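PDB 6VSU: arginase 1, mitochondrial from Arabidopsis thaliana, which catalyses the manganese-dependent hydrolysis of L-arginine to urea and L-ornithine, and also converts agmatine to putrescine and urea. Local coordinates for residues 32-37 / 128-133; 43-48 / 92-97; 142-147 / 185-190; 196-201 / 217-222. All blocks are in the same frame, centred on the assembly; numbering follows the deposited sequence.

Contact 1: 32-37 / 128-133; sequences ELVRLL and EEPLRP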
loop_
_atom_site.group_PDB
_atom_site.type_symbol
_atom_site.label_atom_id
_atom_site.label_comp_id
_atom_site.label_asym_id
_atom_site.label_seq_id
_atom_site.Cartn_x
_atom_site.Cartn_y
_atom_site.Cartn_z
ATOM N N GLU E 32 -32.211 29.682 3.158
ATOM C CA GLU E 32 -33.554 29.756 2.539
ATOM C C GLU E 32 -34.127 28.353 2.404
ATOM O O GLU E 32 -35.284 28.145 2.793
ATOM C CB GLU E 32 -33.508 30.483 1.199
ATOM C CG GLU E 32 -33.161 31.940 1.364
ATOM C CD GLU E 32 -33.045 32.654 0.035
ATOM O OE1 GLU E 32 -33.005 33.885 0.051
ATOM O OE2 GLU E 32 -32.985 31.940 -1.022
ATOM N N LEU E 33 -33.350 27.393 1.947
ATOM C CA LEU E 33 -33.861 26.005 1.891
ATOM C C LEU E 33 -34.295 25.535 3.283
ATOM O O LEU E 33 -35.420 25.024 3.445
ATOM C CB LEU E 33 -32.779 25.117 1.299
ATOM C CG LEU E 33 -33.056 23.613 1.250
ATOM C CD1 LEU E 33 -34.381 23.285 0.559
ATOM C CD2 LEU E 33 -31.899 22.936 0.496
ATOM N N VAL E 34 -33.438 25.693 4.278
ATOM C CA VAL E 34 -33.779 25.223 5.645
ATOM C C VAL E 34 -35.058 25.899 6.114
ATOM O O VAL E 34 -35.903 25.204 6.683
ATOM C CB VAL E 34 -32.644 25.453 6.638
ATOM C CG1 VAL E 34 -33.123 25.166 8.044
ATOM C CG2 VAL E 34 -31.452 24.574 6.279
ATOM N N ARG E 35 -35.170 27.205 5.907
ATOM C CA ARG E 35 -36.312 27.983 6.428
ATOM C C ARG E 35 -37.576 27.577 5.682
ATOM O O ARG E 35 -38.647 27.598 6.312
ATOM C CB ARG E 35 -36.055 29.494 6.337
ATOM C CG ARG E 35 -35.029 29.990 7.351
ATOM C CD ARG E 35 -34.926 31.505 7.432
ATOM N NE ARG E 35 -34.432 32.147 6.226
ATOM C CZ ARG E 35 -33.159 32.340 5.912
ATOM N NH1 ARG E 35 -32.161 31.928 6.684
ATOM N NH2 ARG E 35 -32.860 32.938 4.783
ATOM N N LEU E 36 -37.488 27.282 4.391
ATOM C CA LEU E 36 -38.690 26.956 3.589
ATOM C C LEU E 36 -39.224 25.611 4.052
ATOM O O LEU E 36 -40.425 25.469 4.080
ATOM C CB LEU E 36 -38.362 26.992 2.093
ATOM C CG LEU E 36 -39.449 26.466 1.166
ATOM C CD1 LEU E 36 -39.491 27.223 -0.123
ATOM C CD2 LEU E 36 -39.208 24.988 0.867
ATOM N N LEU E 37 -38.361 24.685 4.470
ATOM C CA LEU E 37 -38.800 23.374 4.993
ATOM C C LEU E 37 -39.465 23.556 6.369
ATOM O O LEU E 37 -40.437 22.835 6.645
ATOM C CB LEU E 37 -37.618 22.407 5.022
ATOM C CG LEU E 37 -37.166 21.900 3.659
ATOM C CD1 LEU E 37 -35.858 21.161 3.778
ATOM C CD2 LEU E 37 -38.219 21.025 2.982
ATOM N N GLU E 128 -27.016 33.328 8.674
ATOM C CA GLU E 128 -28.203 32.703 8.059
ATOM C C GLU E 128 -28.849 31.771 9.073
ATOM O O GLU E 128 -28.452 30.641 9.220
ATOM C CB GLU E 128 -27.817 31.997 6.762
ATOM C CG GLU E 128 -27.379 32.989 5.709
ATOM C CD GLU E 128 -28.531 33.736 5.068
ATOM O OE1 GLU E 128 -29.710 33.286 5.155
ATOM O OE2 GLU E 128 -28.238 34.726 4.431
ATOM N N GLU E 129 -29.905 32.272 9.715
ATOM C CA GLU E 129 -30.700 31.519 10.717
ATOM C C GLU E 129 -31.393 30.350 10.012
ATOM O O GLU E 129 -31.960 30.576 8.947
ATOM C CB GLU E 129 -31.751 32.468 11.291
ATOM C CG GLU E 129 -32.269 32.063 12.651
ATOM C CD GLU E 129 -31.377 32.478 13.806
ATOM O OE1 GLU E 129 -31.006 33.667 13.868
ATOM O OE2 GLU E 129 -31.062 31.609 14.638
ATOM N N PRO E 130 -31.444 29.124 10.577
ATOM C CA PRO E 130 -30.760 28.764 11.815
ATOM C C PRO E 130 -29.495 27.913 11.682
ATOM O O PRO E 130 -29.311 26.946 12.457
ATOM C CB PRO E 130 -31.841 27.894 12.471
ATOM C CG PRO E 130 -32.311 27.071 11.296
ATOM C CD PRO E 130 -32.268 28.010 10.101
ATOM N N LEU E 131 -28.645 28.259 10.733
ATOM C CA LEU E 131 -27.445 27.471 10.489
ATOM C C LEU E 131 -26.490 27.661 11.677
ATOM O O LEU E 131 -26.336 28.790 12.170
ATOM C CB LEU E 131 -26.774 27.901 9.184
ATOM C CG LEU E 131 -27.608 27.880 7.913
ATOM C CD1 LEU E 131 -26.720 28.259 6.731
ATOM C CD2 LEU E 131 -28.325 26.574 7.641
ATOM N N ARG E 132 -25.783 26.587 11.999
ATOM C CA ARG E 132 -24.679 26.549 12.966
ATOM C C ARG E 132 -23.489 25.885 12.288
ATOM O O ARG E 132 -23.620 24.883 11.620
ATOM C CB ARG E 132 -25.143 25.773 14.196
ATOM C CG ARG E 132 -26.374 26.372 14.855
ATOM C CD ARG E 132 -26.464 25.953 16.331
ATOM N NE ARG E 132 -27.555 26.599 17.027
ATOM C CZ ARG E 132 -27.774 26.525 18.329
ATOM N NH1 ARG E 132 -26.956 25.868 19.144
ATOM N NH2 ARG E 132 -28.857 27.083 18.811
ATOM N N PRO E 133 -22.276 26.439 12.403
ATOM C CA PRO E 133 -21.181 26.013 11.552
ATOM C C PRO E 133 -20.524 24.762 12.135
ATOM O O PRO E 133 -20.205 24.725 13.318
ATOM C CB PRO E 133 -20.202 27.191 11.610
ATOM C CG PRO E 133 -20.373 27.649 13.055
ATOM C CD PRO E 133 -21.874 27.545 13.284
#

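Contact 2: 43-48 / 92-97; sequences STSLLG and VLTDVG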
loop_
_atom_site.group_PDB
_atom_site.type_symbol
_atom_site.label_atom_id
_atom_site.label_comp_id
_atom_site.label_asym_id
_atom_site.label_seq_id
_atom_site.Cartn_x
_atom_site.Cartn_y
_atom_site.Cartn_z
ATOM N N SER E 43 -29.556 23.953 12.476
ATOM C CA SER E 43 -29.230 23.192 11.243
ATOM C C SER E 43 -27.728 23.300 11.033
ATOM O O SER E 43 -27.258 24.393 10.808
ATOM C CB SER E 43 -29.992 23.768 10.072
ATOM O OG SER E 43 -31.331 23.433 10.236
ATOM N N THR E 44 -27.029 22.203 11.191
ATOM C CA THR E 44 -25.587 22.079 10.892
ATOM C C THR E 44 -25.318 22.428 9.417
ATOM O O THR E 44 -25.990 21.909 8.495
ATOM C CB THR E 44 -25.118 20.658 11.157
ATOM O OG1 THR E 44 -25.484 20.268 12.480
ATOM C CG2 THR E 44 -23.625 20.576 10.980
ATOM N N SER E 45 -24.328 23.275 9.186
ATOM C CA SER E 45 -23.865 23.639 7.840
ATOM C C SER E 45 -22.353 23.515 7.831
ATOM O O SER E 45 -21.721 24.137 8.663
ATOM C CB SER E 45 -24.324 24.994 7.489
ATOM O OG SER E 45 -24.371 25.129 6.095
ATOM N N LEU E 46 -21.829 22.658 6.950
ATOM C CA LEU E 46 -20.385 22.401 6.812
ATOM C C LEU E 46 -19.716 23.609 6.189
ATOM O O LEU E 46 -20.290 24.237 5.295
ATOM C CB LEU E 46 -20.159 21.181 5.934
ATOM C CG LEU E 46 -20.864 19.907 6.363
ATOM C CD1 LEU E 46 -20.398 18.739 5.484
ATOM C CD2 LEU E 46 -20.593 19.585 7.816
ATOM N N LEU E 47 -18.555 23.940 6.683
ATOM C CA LEU E 47 -17.678 24.960 6.087
ATOM C C LEU E 47 -16.265 24.389 6.038
ATOM O O LEU E 47 -15.756 24.030 7.080
ATOM C CB LEU E 47 -17.720 26.228 6.923
ATOM C CG LEU E 47 -16.791 27.323 6.439
ATOM C CD1 LEU E 47 -17.228 27.839 5.092
ATOM C CD2 LEU E 47 -16.753 28.461 7.437
ATOM N N GLY E 48 -15.703 24.231 4.841
ATOM C CA GLY E 48 -14.381 23.656 4.652
ATOM C C GLY E 48 -13.355 24.734 4.756
ATOM O O GLY E 48 -13.605 25.896 4.252
ATOM N N VAL E 92 -31.147 18.931 8.867
ATOM C CA VAL E 92 -30.108 18.146 9.599
ATOM C C VAL E 92 -28.708 18.511 9.115
ATOM O O VAL E 92 -27.801 18.704 9.951
ATOM C CB VAL E 92 -30.350 16.645 9.443
ATOM C CG1 VAL E 92 -29.224 15.838 10.062
ATOM C CG2 VAL E 92 -31.693 16.257 10.049
ATOM N N LEU E 93 -28.508 18.605 7.802
ATOM C CA LEU E 93 -27.165 18.923 7.237
ATOM C C LEU E 93 -27.301 19.697 5.925
ATOM O O LEU E 93 -28.053 19.304 5.035
ATOM C CB LEU E 93 -26.384 17.617 7.052
ATOM C CG LEU E 93 -24.931 17.794 6.599
ATOM C CD1 LEU E 93 -24.071 18.531 7.631
ATOM C CD2 LEU E 93 -24.290 16.441 6.276
ATOM N N THR E 94 -26.599 20.811 5.829
ATOM C CA THR E 94 -26.282 21.452 4.525
ATOM C C THR E 94 -24.773 21.688 4.481
ATOM O O THR E 94 -24.127 21.432 5.463
ATOM C CB THR E 94 -27.052 22.768 4.295
ATOM O OG1 THR E 94 -26.818 23.632 5.396
ATOM C CG2 THR E 94 -28.521 22.529 4.107
ATOM N N ASP E 95 -24.299 22.290 3.421
ATOM C CA ASP E 95 -22.847 22.404 3.117
ATOM C C ASP E 95 -22.674 23.685 2.298
ATOM O O ASP E 95 -23.255 23.754 1.207
ATOM C CB ASP E 95 -22.392 21.176 2.336
ATOM C CG ASP E 95 -20.900 21.125 2.056
ATOM O OD1 ASP E 95 -20.127 22.056 2.431
ATOM O OD2 ASP E 95 -20.512 20.102 1.503
ATOM N N VAL E 96 -21.948 24.650 2.833
ATOM C CA VAL E 96 -21.651 25.918 2.103
ATOM C C VAL E 96 -20.283 25.833 1.430
ATOM O O VAL E 96 -19.846 26.819 0.928
ATOM C CB VAL E 96 -21.759 27.161 3.004
ATOM C CG1 VAL E 96 -23.061 27.193 3.784
ATOM C CG2 VAL E 96 -20.614 27.216 3.967
ATOM N N GLY E 97 -19.653 24.674 1.361
ATOM C CA GLY E 97 -18.403 24.502 0.611
ATOM C C GLY E 97 -17.172 24.995 1.355
ATOM O O GLY E 97 -17.178 25.137 2.588
HETATM O O HOH W 1 -28.218 22.978 7.456
#

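Contact 3: 142-147 / 185-190; sequences ISYPVV and ARIMEG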
loop_
_atom_site.group_PDB
_atom_site.type_symbol
_atom_site.label_atom_id
_atom_site.label_comp_id
_atom_site.label_asym_id
_atom_site.label_seq_id
_atom_site.Cartn_x
_atom_site.Cartn_y
_atom_site.Cartn_z
ATOM N N ILE E 142 -6.961 26.523 12.575
ATOM C CA ILE E 142 -8.222 27.170 12.160
ATOM C C ILE E 142 -9.191 27.272 13.355
ATOM O O ILE E 142 -10.099 28.123 13.316
ATOM C CB ILE E 142 -8.805 26.401 10.987
ATOM C CG1 ILE E 142 -9.437 25.103 11.463
ATOM C CG2 ILE E 142 -7.729 26.224 9.905
ATOM C CD1 ILE E 142 -10.079 24.335 10.388
ATOM N N SER E 143 -9.000 26.458 14.384
ATOM C CA SER E 143 -9.874 26.480 15.558
ATOM C C SER E 143 -9.879 27.872 16.181
ATOM O O SER E 143 -10.932 28.295 16.646
ATOM C CB SER E 143 -9.449 25.428 16.506
ATOM O OG SER E 143 -9.867 24.157 16.035
ATOM N N TYR E 144 -8.767 28.596 16.146
ATOM C CA TYR E 144 -8.678 29.944 16.759
ATOM C C TYR E 144 -9.660 30.870 16.054
ATOM O O TYR E 144 -10.554 31.411 16.701
ATOM C CB TYR E 144 -7.248 30.491 16.782
ATOM C CG TYR E 144 -7.098 31.970 17.067
ATOM C CD1 TYR E 144 -7.917 32.634 17.963
ATOM C CD2 TYR E 144 -6.085 32.714 16.478
ATOM C CE1 TYR E 144 -7.727 33.978 18.305
ATOM C CE2 TYR E 144 -5.906 34.067 16.776
ATOM C CZ TYR E 144 -6.735 34.712 17.688
ATOM O OH TYR E 144 -6.558 36.040 17.974
ATOM N N PRO E 145 -9.528 31.144 14.745
ATOM C CA PRO E 145 -10.416 32.114 14.106
ATOM C C PRO E 145 -11.873 31.688 14.098
ATOM O O PRO E 145 -12.751 32.540 14.033
ATOM C CB PRO E 145 -9.899 32.257 12.665
ATOM C CG PRO E 145 -9.035 31.025 12.454
ATOM C CD PRO E 145 -8.434 30.750 13.839
ATOM N N VAL E 146 -12.105 30.400 14.133
ATOM C CA VAL E 146 -13.497 29.860 14.124
ATOM C C VAL E 146 -14.094 30.166 15.505
ATOM O O VAL E 146 -15.236 30.659 15.552
ATOM C CB VAL E 146 -13.512 28.360 13.797
ATOM C CG1 VAL E 146 -14.888 27.786 13.997
ATOM C CG2 VAL E 146 -13.068 28.046 12.375
ATOM N N VAL E 147 -13.387 29.784 16.590
ATOM C CA VAL E 147 -13.929 29.934 17.972
ATOM C C VAL E 147 -14.103 31.429 18.237
ATOM O O VAL E 147 -15.154 31.809 18.727
ATOM C CB VAL E 147 -13.065 29.262 19.041
ATOM C CG1 VAL E 147 -13.470 29.773 20.392
ATOM C CG2 VAL E 147 -13.187 27.736 18.994
ATOM N N ALA E 185 -3.839 28.344 22.944
ATOM C CA ALA E 185 -3.237 29.504 23.614
ATOM C C ALA E 185 -3.878 30.772 23.036
ATOM O O ALA E 185 -4.388 31.610 23.793
ATOM C CB ALA E 185 -1.727 29.466 23.477
ATOM N N ARG E 186 -3.968 30.882 21.727
ATOM C CA ARG E 186 -4.644 32.043 21.116
ATOM C C ARG E 186 -6.063 32.151 21.691
ATOM O O ARG E 186 -6.489 33.273 22.036
ATOM C CB ARG E 186 -4.654 31.978 19.588
ATOM C CG ARG E 186 -3.269 31.990 18.938
ATOM C CD ARG E 186 -2.452 33.266 19.053
ATOM N NE ARG E 186 -1.766 33.334 20.335
ATOM C CZ ARG E 186 -0.595 32.723 20.610
ATOM N NH1 ARG E 186 0.026 31.987 19.686
ATOM N NH2 ARG E 186 -0.068 32.820 21.825
ATOM N N ILE E 187 -6.785 31.050 21.762
ATOM C CA ILE E 187 -8.202 31.074 22.205
ATOM C C ILE E 187 -8.271 31.488 23.693
ATOM O O ILE E 187 -9.163 32.283 24.048
ATOM C CB ILE E 187 -8.867 29.712 21.917
ATOM C CG1 ILE E 187 -9.194 29.499 20.439
ATOM C CG2 ILE E 187 -10.107 29.526 22.769
ATOM C CD1 ILE E 187 -9.576 28.043 20.128
ATOM N N MET E 188 -7.403 30.947 24.551
ATOM C CA MET E 188 -7.498 31.252 25.994
ATOM C C MET E 188 -7.045 32.706 26.206
ATOM O O MET E 188 -7.673 33.372 27.030
ATOM C CB MET E 188 -6.731 30.257 26.863
ATOM C CG MET E 188 -7.280 28.817 26.878
ATOM S SD MET E 188 -9.097 28.632 27.078
ATOM C CE MET E 188 -9.154 28.951 28.837
ATOM N N GLU E 189 -6.085 33.252 25.447
ATOM C CA GLU E 189 -5.664 34.682 25.572
ATOM C C GLU E 189 -6.821 35.639 25.193
ATOM O O GLU E 189 -6.869 36.752 25.714
ATOM C CB GLU E 189 -4.517 35.037 24.639
ATOM C CG GLU E 189 -3.201 34.494 25.099
ATOM C CD GLU E 189 -2.157 34.329 23.994
ATOM O OE1 GLU E 189 -2.420 34.710 22.834
ATOM O OE2 GLU E 189 -1.050 33.871 24.319
ATOM N N GLY E 190 -7.732 35.236 24.336
ATOM C CA GLY E 190 -8.787 36.137 23.843
ATOM C C GLY E 190 -10.051 36.168 24.713
ATOM O O GLY E 190 -10.958 36.955 24.370
HETATM O O HOH W 2 -6.210 35.892 21.139
#

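Contact 4: 196-201 / 217-222; sequences LLQVGI and VEQYEM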
loop_
_atom_site.group_PDB
_atom_site.type_symbol
_atom_site.label_atom_id
_atom_site.label_comp_id
_atom_site.label_asym_id
_atom_site.label_seq_id
_atom_site.Cartn_x
_atom_site.Cartn_y
_atom_site.Cartn_z
ATOM N N LEU E 196 -12.210 25.056 29.122
ATOM C CA LEU E 196 -11.567 24.220 28.095
ATOM C C LEU E 196 -11.211 22.874 28.726
ATOM O O LEU E 196 -10.341 22.829 29.623
ATOM C CB LEU E 196 -10.321 24.924 27.568
ATOM C CG LEU E 196 -9.499 24.170 26.514
ATOM C CD1 LEU E 196 -10.309 23.817 25.302
ATOM C CD2 LEU E 196 -8.282 24.997 26.104
ATOM N N LEU E 197 -11.936 21.840 28.295
ATOM C CA LEU E 197 -11.659 20.444 28.634
ATOM C C LEU E 197 -10.936 19.817 27.436
ATOM O O LEU E 197 -11.518 19.826 26.309
ATOM C CB LEU E 197 -12.970 19.714 28.856
ATOM C CG LEU E 197 -13.568 19.855 30.235
ATOM C CD1 LEU E 197 -14.188 21.237 30.385
ATOM C CD2 LEU E 197 -14.590 18.741 30.526
ATOM N N GLN E 198 -9.704 19.366 27.687
ATOM C CA GLN E 198 -8.811 18.699 26.712
ATOM C C GLN E 198 -8.814 17.222 27.090
ATOM O O GLN E 198 -8.530 16.927 28.219
ATOM C CB GLN E 198 -7.429 19.358 26.787
ATOM C CG GLN E 198 -7.524 20.817 26.380
ATOM C CD GLN E 198 -6.149 21.378 26.140
ATOM O OE1 GLN E 198 -5.246 21.206 26.972
ATOM N NE2 GLN E 198 -5.997 22.078 25.030
ATOM N N VAL E 199 -9.270 16.378 26.172
ATOM C CA VAL E 199 -9.488 14.929 26.372
ATOM C C VAL E 199 -8.714 14.143 25.321
ATOM O O VAL E 199 -8.827 14.455 24.143
ATOM C CB VAL E 199 -10.991 14.599 26.321
ATOM C CG1 VAL E 199 -11.180 13.108 26.572
ATOM C CG2 VAL E 199 -11.730 15.456 27.332
ATOM N N GLY E 200 -8.038 13.096 25.773
ATOM C CA GLY E 200 -7.220 12.194 24.950
ATOM C C GLY E 200 -5.780 12.587 24.874
ATOM O O GLY E 200 -5.059 11.972 24.092
ATOM N N ILE E 201 -5.344 13.487 25.743
ATOM C CA ILE E 201 -3.971 14.068 25.702
ATOM C C ILE E 201 -2.965 12.950 26.002
ATOM O O ILE E 201 -3.120 12.291 27.027
ATOM C CB ILE E 201 -3.818 15.206 26.713
ATOM C CG1 ILE E 201 -4.751 16.383 26.453
ATOM C CG2 ILE E 201 -2.383 15.633 26.749
ATOM C CD1 ILE E 201 -4.509 17.058 25.126
ATOM N N VAL E 217 -6.860 25.423 32.290
ATOM C CA VAL E 217 -7.361 24.387 31.336
ATOM C C VAL E 217 -7.576 23.104 32.151
ATOM O O VAL E 217 -6.772 22.846 33.061
ATOM C CB VAL E 217 -6.345 24.178 30.195
ATOM C CG1 VAL E 217 -6.739 23.090 29.220
ATOM C CG2 VAL E 217 -6.144 25.452 29.441
ATOM N N GLU E 218 -8.615 22.343 31.863
ATOM C CA GLU E 218 -8.834 21.005 32.456
ATOM C C GLU E 218 -8.300 19.939 31.492
ATOM O O GLU E 218 -8.927 19.751 30.438
ATOM C CB GLU E 218 -10.311 20.847 32.731
ATOM C CG GLU E 218 -10.786 21.860 33.756
ATOM C CD GLU E 218 -12.304 21.984 33.779
ATOM O OE1 GLU E 218 -12.940 20.890 33.995
ATOM O OE2 GLU E 218 -12.831 23.133 33.488
ATOM N N GLN E 219 -7.145 19.343 31.800
ATOM C CA GLN E 219 -6.404 18.455 30.885
ATOM C C GLN E 219 -6.643 17.019 31.343
ATOM O O GLN E 219 -6.223 16.693 32.437
ATOM C CB GLN E 219 -4.914 18.794 30.839
ATOM C CG GLN E 219 -4.677 20.075 30.064
ATOM C CD GLN E 219 -3.239 20.531 29.956
ATOM O OE1 GLN E 219 -2.449 20.283 30.860
ATOM N NE2 GLN E 219 -2.917 21.253 28.885
ATOM N N TYR E 220 -7.262 16.177 30.528
ATOM C CA TYR E 220 -7.438 14.737 30.826
ATOM C C TYR E 220 -6.413 13.993 29.966
ATOM O O TYR E 220 -6.512 14.055 28.764
ATOM C CB TYR E 220 -8.895 14.304 30.626
ATOM C CG TYR E 220 -9.822 14.982 31.589
ATOM C CD1 TYR E 220 -10.010 14.448 32.847
ATOM C CD2 TYR E 220 -10.376 16.218 31.336
ATOM C CE1 TYR E 220 -10.756 15.096 33.810
ATOM C CE2 TYR E 220 -11.171 16.855 32.269
ATOM C CZ TYR E 220 -11.375 16.290 33.504
ATOM O OH TYR E 220 -12.123 16.900 34.478
ATOM N N GLU E 221 -5.456 13.352 30.594
ATOM C CA GLU E 221 -4.421 12.518 29.943
ATOM C C GLU E 221 -4.847 11.046 29.893
ATOM O O GLU E 221 -5.509 10.587 30.803
ATOM C CB GLU E 221 -3.120 12.685 30.702
ATOM C CG GLU E 221 -2.603 14.111 30.661
ATOM C CD GLU E 221 -1.277 14.270 31.375
ATOM O OE1 GLU E 221 -0.308 13.572 31.046
ATOM O OE2 GLU E 221 -1.215 15.056 32.303
ATOM N N MET E 222 -4.503 10.356 28.805
ATOM C CA MET E 222 -4.891 8.944 28.597
ATOM C C MET E 222 -4.320 8.046 29.705
ATOM O O MET E 222 -4.944 7.045 29.998
ATOM C CB MET E 222 -4.463 8.438 27.214
ATOM C CG MET E 222 -5.252 9.040 26.114
ATOM S SD MET E 222 -6.999 8.662 26.164
ATOM C CE MET E 222 -6.957 6.876 26.289
HETATM O O HOH W 3 -11.190 25.178 32.255
HETATM O O HOH W 4 -8.376 11.425 28.128
#

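Contact 1: 32-37 / 128-133
V34 and P130 mark the closest backbone approach, their CA atoms 7.7 Å apart, where the C-terminal end of helix 7-37 passes the loop that enters strand 131-136 by way of a cis peptide bond between E129 and P130. The side chain of V34 spans the interval with both methyls: CG1, anti to the backbone N (chi1 171°), rests 3.6 Å from P130 CD, while CG2 meets L131 CD2 at 4.0 Å. In the alpha/beta fold of arginases this sets the end of the long N-terminal helix against the entry of an inner strand of the parallel sheet, and S43 of the adjoining strand lies beside V34, P130 and L131. R35 supplies the polar half. Its chain bends at chi3 (-65°), and NH1 reaches the backbone E129 O at 2.6 Å, in the guanidinium plane. R35 NH1 and NH2 also form an end-on salt bridge with E128, each 3.2 Å from the single oxygen OE1, with guanidinium and carboxylate turned only 29° from each other. An alanine at E128 would probably leave the R35 guanidinium without its charged mate here, held on this side by the bond to E129 O alone and freer to turn. The neighbouring E32 carboxylate makes its salt bridge within its own helix, to K28.

Contact 2: 43-48 / 92-97
Between L46 and G48 the partner strand carries one residue too many: V96 N gives its bond to L46 O (3.0 Å), yet the next bond back, from G48 N, goes to G97 O (2.8 Å) and not to V96 O, so V96 and G97 together stand opposite L47. This beta bulge interrupts the parallel pairing of strands 43-48 and 93-98, the latter outermost within this chain in the parallel sheet of the arginase fold. V96 O, turned out of the ladder, accepts from R26 NE. An Asx turn spans the bulge, D95 OD1 taking the G97 N-H at 2.9 Å from above the carboxylate plane, and a positive phi of 80° at G97 completes the kink. D95 OD2 forms a salt bridge with R69, so an alanine at D95 would probably leave both G97 N and R69 without their carboxylate partner and the bulge freer to move. On the face of T44, L46 and L93, which helix 303-319 covers, L46 CD2 packs on L93 CD1 at 3.6 Å. L47 CD1 meets V96 CG2 at 3.6 Å, beside helix 111-126. On the face of S45 and T94 the two hydroxyls and a water form a short chain of hydrogen bonds. T94 OG1 stands between its own N and carbonyl carbon (chi1 54°), where it accepts from S45 OG at 3.0 Å; it itself donates to a water 2.6 Å from T94 OG1, and that water donates to T44 O at 2.7 Å.

Contact 3: 142-147 / 185-190
I187, Y144 and R186 carry most of the surface buried between helices 143-154 and 183-189, whose short segments run 29° apart with axes 9.1 Å from each other. R186 lays its CB over the middle of the Y144 ring, 3.4 Å from the centroid and 10° off the ring normal, a CH-pi contact made by the root of the arginine. Its guanidinium plays no part in that contact: the chain bends at chi2 and chi3, leaving the two planes 84° apart. R186 holds E189 in a side-on salt bridge, NE to OE1 and NH2 to OE2, both 2.9 Å, while NH1 bonds to the carbonyl oxygens of D171 and K177. A water joins the far end of the tyrosine to the same arginine, 3.2 Å from Y144 OH and donating to R186 O at 2.8 Å. I187 reaches across alongside, with CG1 3.7 Å from Y144 CA and CD1 3.8 Å from V147 CG2. S143, whose backbone O also meets I187 CD1, bonds through OG to D289 and lies about 7 Å (side chain to ion) from a bound manganese. Outside the pair, P145 and V146 face helix 111-126, A185 and M188 face helix 206-215, and V147 rests on Y245 of strand 244-249.

Contact 4: 196-201 / 217-222
Matching first torsions, with CG anti to the carbonyl carbon in Q198 (chi1 -63°) and in Q219 (chi1 -74°), send two extended glutamines out side by side. Their amide planes lie 1° apart, and Q219 NE2 donates to Q198 OE1 at 3.0 Å, almost along the C=O axis. V217 CG1 presses on the same oxygen, 3.3 Å from Q198 OE1. The other end of the Q198 amide is engaged too, NE2 bonding to P167 O and H162 ND1, which fixes its flip. The strands that carry them are the two ends of a beta-alpha-beta crossover, strand 193-201, helix 206-215, strand 218-221, and their ladder is parallel: Q198 N bonds to E218 O at 2.9 Å and Y220 N to Q198 O at 2.7 Å. At G200 the chain turns a corner on a positive phi. The main donor to Y220 O therefore comes one residue late, from I201 N at 3.3 Å, with G200 N only a weak, bent second; a water accepts from G200 N and donates weakly to Y220 O. Pairing then resumes from M222 N to I201 O at 3.0 Å. On the face of L197, V199 and Y220, the tyrosine ring turns an edge to Q198 O, with L197 CD2 4.3 Å from Y220 CE2. M222 also packs on R272 of a neighbouring subunit.

Leaving the N-terminal helix 7-37, the chain passes through a short connection into strand 43-48, which contact 2 pairs with strand 93-98, closing a loop of 43 residues. Contact 1 closes later, when strand 131-136 arrives, so contact 2 is nested inside it; the two meet through backbone bonds of S43 with P130 and R132. Contacts 3 and 4 follow in series, without crossing. Contact 3 joins the helix after strand 131-136 to helix 183-189, and contact 4 closes the short crossover that ends the sheet; M188 on L196 links them. Contacts 2 and 4 thus hold opposite margins of one parallel sheet, their centres about 28 Å apart.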